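Local coordinates for possible substrate binding protein of ABC transporter system (Rhodopseudomonas palustris, PDB 3NND) that probably serves as the substrate-binding component of an ABC transporter, capturing a small solute such as an amino acid for uptake, at residues D6-L11 with K48-T53. Numbering follows the deposited sequence.
Sequences DLKIAL and KIVVIT
Leu11 N donates to Ile52 O at 2.8 Å, and Ile52 N to Ile9 O at 2.9 Å, both nearly straight. Ile9 N then reaches Val50 O at 3.0 Å, with an N-H...O angle of 171°. Toward Asp6 the bonds bend: Val50 N still meets Leu7 O, but at 149°, and Leu7 N takes Lys48 O. Ile9 O also receives the CA-H of Val51, CA to O 3.3 Å, so one carbonyl is shared by an N-H and a CA-H.

On the face of Leu7, Ile9 and Leu11, the side chains of Leu7 and Ile49 lie side by side, Leu7 CD1 3.9 Å from Ile49 CG1. Ile9 lies slantwise to Ile49, its CD1 meeting Ile49 CG2 at 4.0 Å. On the other face Ile52 CG1 stands beside its own backbone N, and chi2 (138°) then carries CD1 to Lys8 CB at 3.9 Å.

Strand 7-13 pairs on its other edge with strand 78-80, and its connection to 47-55 runs through helix 20-37 and short strand 43-44; the parallel order 47-55, 7-13, 78-80 is as in periplasmic binding proteins. Backbone bonds thus fix the parallel register, while helices 20-37 (on Leu11) and 285-304 (on Leu7 and Ile9) cover one face.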
ATOM      1  N   ASP B   6      43.701   2.788 -30.644  1.00 31.28           N
ATOM      2  CA  ASP B   6      43.344   2.966 -29.239  1.00 33.69           C
ATOM      3  C   ASP B   6      41.843   2.968 -29.041  1.00 35.40           C
ATOM      4  O   ASP B   6      41.080   2.981 -30.008  1.00 39.68           O
ATOM      5  CB  ASP B   6      43.921   4.265 -28.675  1.00 34.46           C
ATOM      6  CG  ASP B   6      45.217   4.049 -27.928  1.00 35.14           C
ATOM      7  OD1 ASP B   6      45.807   2.964 -28.074  1.00 39.35           O
ATOM      8  OD2 ASP B   6      45.649   4.960 -27.195  1.00 32.25           O
ATOM      9  N   LEU B   7      41.430   2.957 -27.777  1.00 35.81           N
ATOM     10  CA  LEU B   7      40.018   3.006 -27.410  1.00 33.86           C
ATOM     11  C   LEU B   7      39.807   4.120 -26.393  1.00 31.24           C
ATOM     12  O   LEU B   7      40.116   3.948 -25.214  1.00 31.74           O
ATOM     13  CB  LEU B   7      39.576   1.668 -26.821  1.00 29.58           C
ATOM     14  CG  LEU B   7      38.091   1.323 -26.934  1.00 33.58           C
ATOM     15  CD1 LEU B   7      37.809   0.038 -26.194  1.00 33.64           C
ATOM     16  CD2 LEU B   7      37.216   2.438 -26.393  1.00 30.28           C
ATOM     17  N   LYS B   8      39.287   5.257 -26.854  1.00 28.86           N
ATOM     18  CA  LYS B   8      39.142   6.440 -26.004  1.00 28.08           C
ATOM     19  C   LYS B   8      37.744   6.607 -25.407  1.00 26.54           C
ATOM     20  O   LYS B   8      36.765   6.780 -26.126  1.00 27.60           O
ATOM     21  CB  LYS B   8      39.533   7.695 -26.786  1.00 33.05           C
ATOM     22  CG  LYS B   8      40.988   7.703 -27.252  1.00 37.83           C
ATOM     23  CD  LYS B   8      41.230   8.704 -28.387  1.00 39.82           C
ATOM     24  CE  LYS B   8      40.752   8.162 -29.744  1.00 40.59           C
ATOM     25  NZ  LYS B   8      41.490   6.948 -30.225  1.00 39.81           N
ATOM     26  N   ILE B   9      37.653   6.562 -24.083  1.00 24.57           N
ATOM     27  CA  ILE B   9      36.378   6.749 -23.401  1.00 23.73           C
ATOM     28  C   ILE B   9      36.371   8.062 -22.631  1.00 25.96           C
ATOM     29  O   ILE B   9      37.221   8.290 -21.765  1.00 27.63           O
ATOM     30  CB  ILE B   9      36.115   5.623 -22.389  1.00 26.25           C
ATOM     31  CG1 ILE B   9      36.246   4.252 -23.064  1.00 25.34           C
ATOM     32  CG2 ILE B   9      34.754   5.813 -21.729  1.00 20.94           C
ATOM     33  CD1 ILE B   9      36.180   3.093 -22.112  1.00 21.46           C
ATOM     34  N   ALA B  10      35.416   8.930 -22.935  1.00 23.27           N
ATOM     35  CA  ALA B  10      35.298  10.178 -22.193  1.00 23.79           C
ATOM     36  C   ALA B  10      34.332  10.011 -21.038  1.00 25.57           C
ATOM     37  O   ALA B  10      33.294   9.371 -21.178  1.00 30.01           O
ATOM     38  CB  ALA B  10      34.832  11.292 -23.097  1.00 27.65           C
ATOM     39  N   LEU B  11      34.680  10.585 -19.896  1.00 25.66           N
ATOM     40  CA  LEU B  11      33.778  10.626 -18.755  1.00 24.98           C
ATOM     41  C   LEU B  11      33.547  12.082 -18.370  1.00 27.05           C
ATOM     42  O   LEU B  11      34.461  12.762 -17.906  1.00 28.39           O
ATOM     43  CB  LEU B  11      34.364   9.854 -17.573  1.00 24.31           C
ATOM     44  CG  LEU B  11      33.585   9.939 -16.262  1.00 24.97           C
ATOM     45  CD1 LEU B  11      32.258   9.202 -16.376  1.00 25.71           C
ATOM     46  CD2 LEU B  11      34.400   9.383 -15.119  1.00 24.84           C
ATOM     47  N   LYS B  48      44.417  -0.608 -26.582  1.00 33.76           N
ATOM     48  CA  LYS B  48      44.648   0.013 -25.284  1.00 33.82           C
ATOM     49  C   LYS B  48      43.463   0.890 -24.923  1.00 33.71           C
ATOM     50  O   LYS B  48      42.930   1.606 -25.763  1.00 37.50           O
ATOM     51  CB  LYS B  48      45.921   0.864 -25.312  1.00 39.70           C
ATOM     52  CG  LYS B  48      46.169   1.648 -24.040  1.00 39.08           C
ATOM     53  CD  LYS B  48      46.026   0.737 -22.838  1.00 41.26           C
ATOM     54  CE  LYS B  48      46.464   1.423 -21.555  1.00 45.30           C
ATOM     55  NZ  LYS B  48      46.178   0.562 -20.368  1.00 42.12           N
ATOM     56  N   ILE B  49      43.050   0.843 -23.669  1.00 34.13           N
ATOM     57  CA  ILE B  49      41.928   1.655 -23.238  1.00 30.86           C
ATOM     58  C   ILE B  49      42.441   2.869 -22.477  1.00 28.13           C
ATOM     59  O   ILE B  49      43.066   2.738 -21.431  1.00 29.77           O
ATOM     60  CB  ILE B  49      40.951   0.832 -22.371  1.00 29.67           C
ATOM     61  CG1 ILE B  49      40.296  -0.269 -23.207  1.00 33.11           C
ATOM     62  CG2 ILE B  49      39.880   1.715 -21.768  1.00 29.66           C
ATOM     63  CD1 ILE B  49      39.638  -1.370 -22.383  1.00 31.70           C
ATOM     64  N   VAL B  50      42.200   4.052 -23.017  1.00 25.24           N
ATOM     65  CA  VAL B  50      42.501   5.266 -22.281  1.00 24.83           C
ATOM     66  C   VAL B  50      41.195   5.946 -21.911  1.00 24.38           C
ATOM     67  O   VAL B  50      40.211   5.821 -22.630  1.00 25.86           O
ATOM     68  CB  VAL B  50      43.412   6.219 -23.071  1.00 21.77           C
ATOM     69  CG1 VAL B  50      43.466   5.808 -24.508  1.00 30.02           C
ATOM     70  CG2 VAL B  50      42.922   7.653 -22.945  1.00 21.49           C
ATOM     71  N   VAL B  51      41.203   6.638 -20.775  1.00 22.67           N
ATOM     72  CA  VAL B  51      40.036   7.320 -20.232  1.00 23.87           C
ATOM     73  C   VAL B  51      40.314   8.817 -20.013  1.00 27.69           C
ATOM     74  O   VAL B  51      41.307   9.207 -19.386  1.00 24.80           O
ATOM     75  CB  VAL B  51      39.587   6.672 -18.901  1.00 26.91           C
ATOM     76  CG1 VAL B  51      38.281   7.288 -18.411  1.00 25.33           C
ATOM     77  CG2 VAL B  51      39.452   5.170 -19.061  1.00 26.30           C
ATOM     78  N   ILE B  52      39.416   9.649 -20.529  1.00 28.47           N
ATOM     79  CA  ILE B  52      39.598  11.095 -20.541  1.00 26.81           C
ATOM     80  C   ILE B  52      38.487  11.699 -19.696  1.00 29.18           C
ATOM     81  O   ILE B  52      37.310  11.531 -20.011  1.00 29.40           O
ATOM     82  CB  ILE B  52      39.484  11.617 -21.996  1.00 27.79           C
ATOM     83  CG1 ILE B  52      40.556  10.980 -22.882  1.00 31.84           C
ATOM     84  CG2 ILE B  52      39.608  13.108 -22.048  1.00 33.26           C
ATOM     85  CD1 ILE B  52      40.058  10.567 -24.261  1.00 33.34           C
ATOM     86  N   THR B  53      38.841  12.385 -18.614  1.00 29.15           N
ATOM     87  CA  THR B  53      37.822  12.940 -17.726  1.00 28.66           C
ATOM     88  C   THR B  53      37.665  14.453 -17.864  1.00 33.39           C
ATOM     89  O   THR B  53      38.656  15.191 -17.913  1.00 33.26           O
ATOM     90  CB  THR B  53      38.089  12.598 -16.254  1.00 29.02           C
ATOM     91  OG1 THR B  53      39.414  13.007 -15.903  1.00 29.00           O
ATOM     92  CG2 THR B  53      37.929  11.094 -16.014  1.00 31.67           C
TER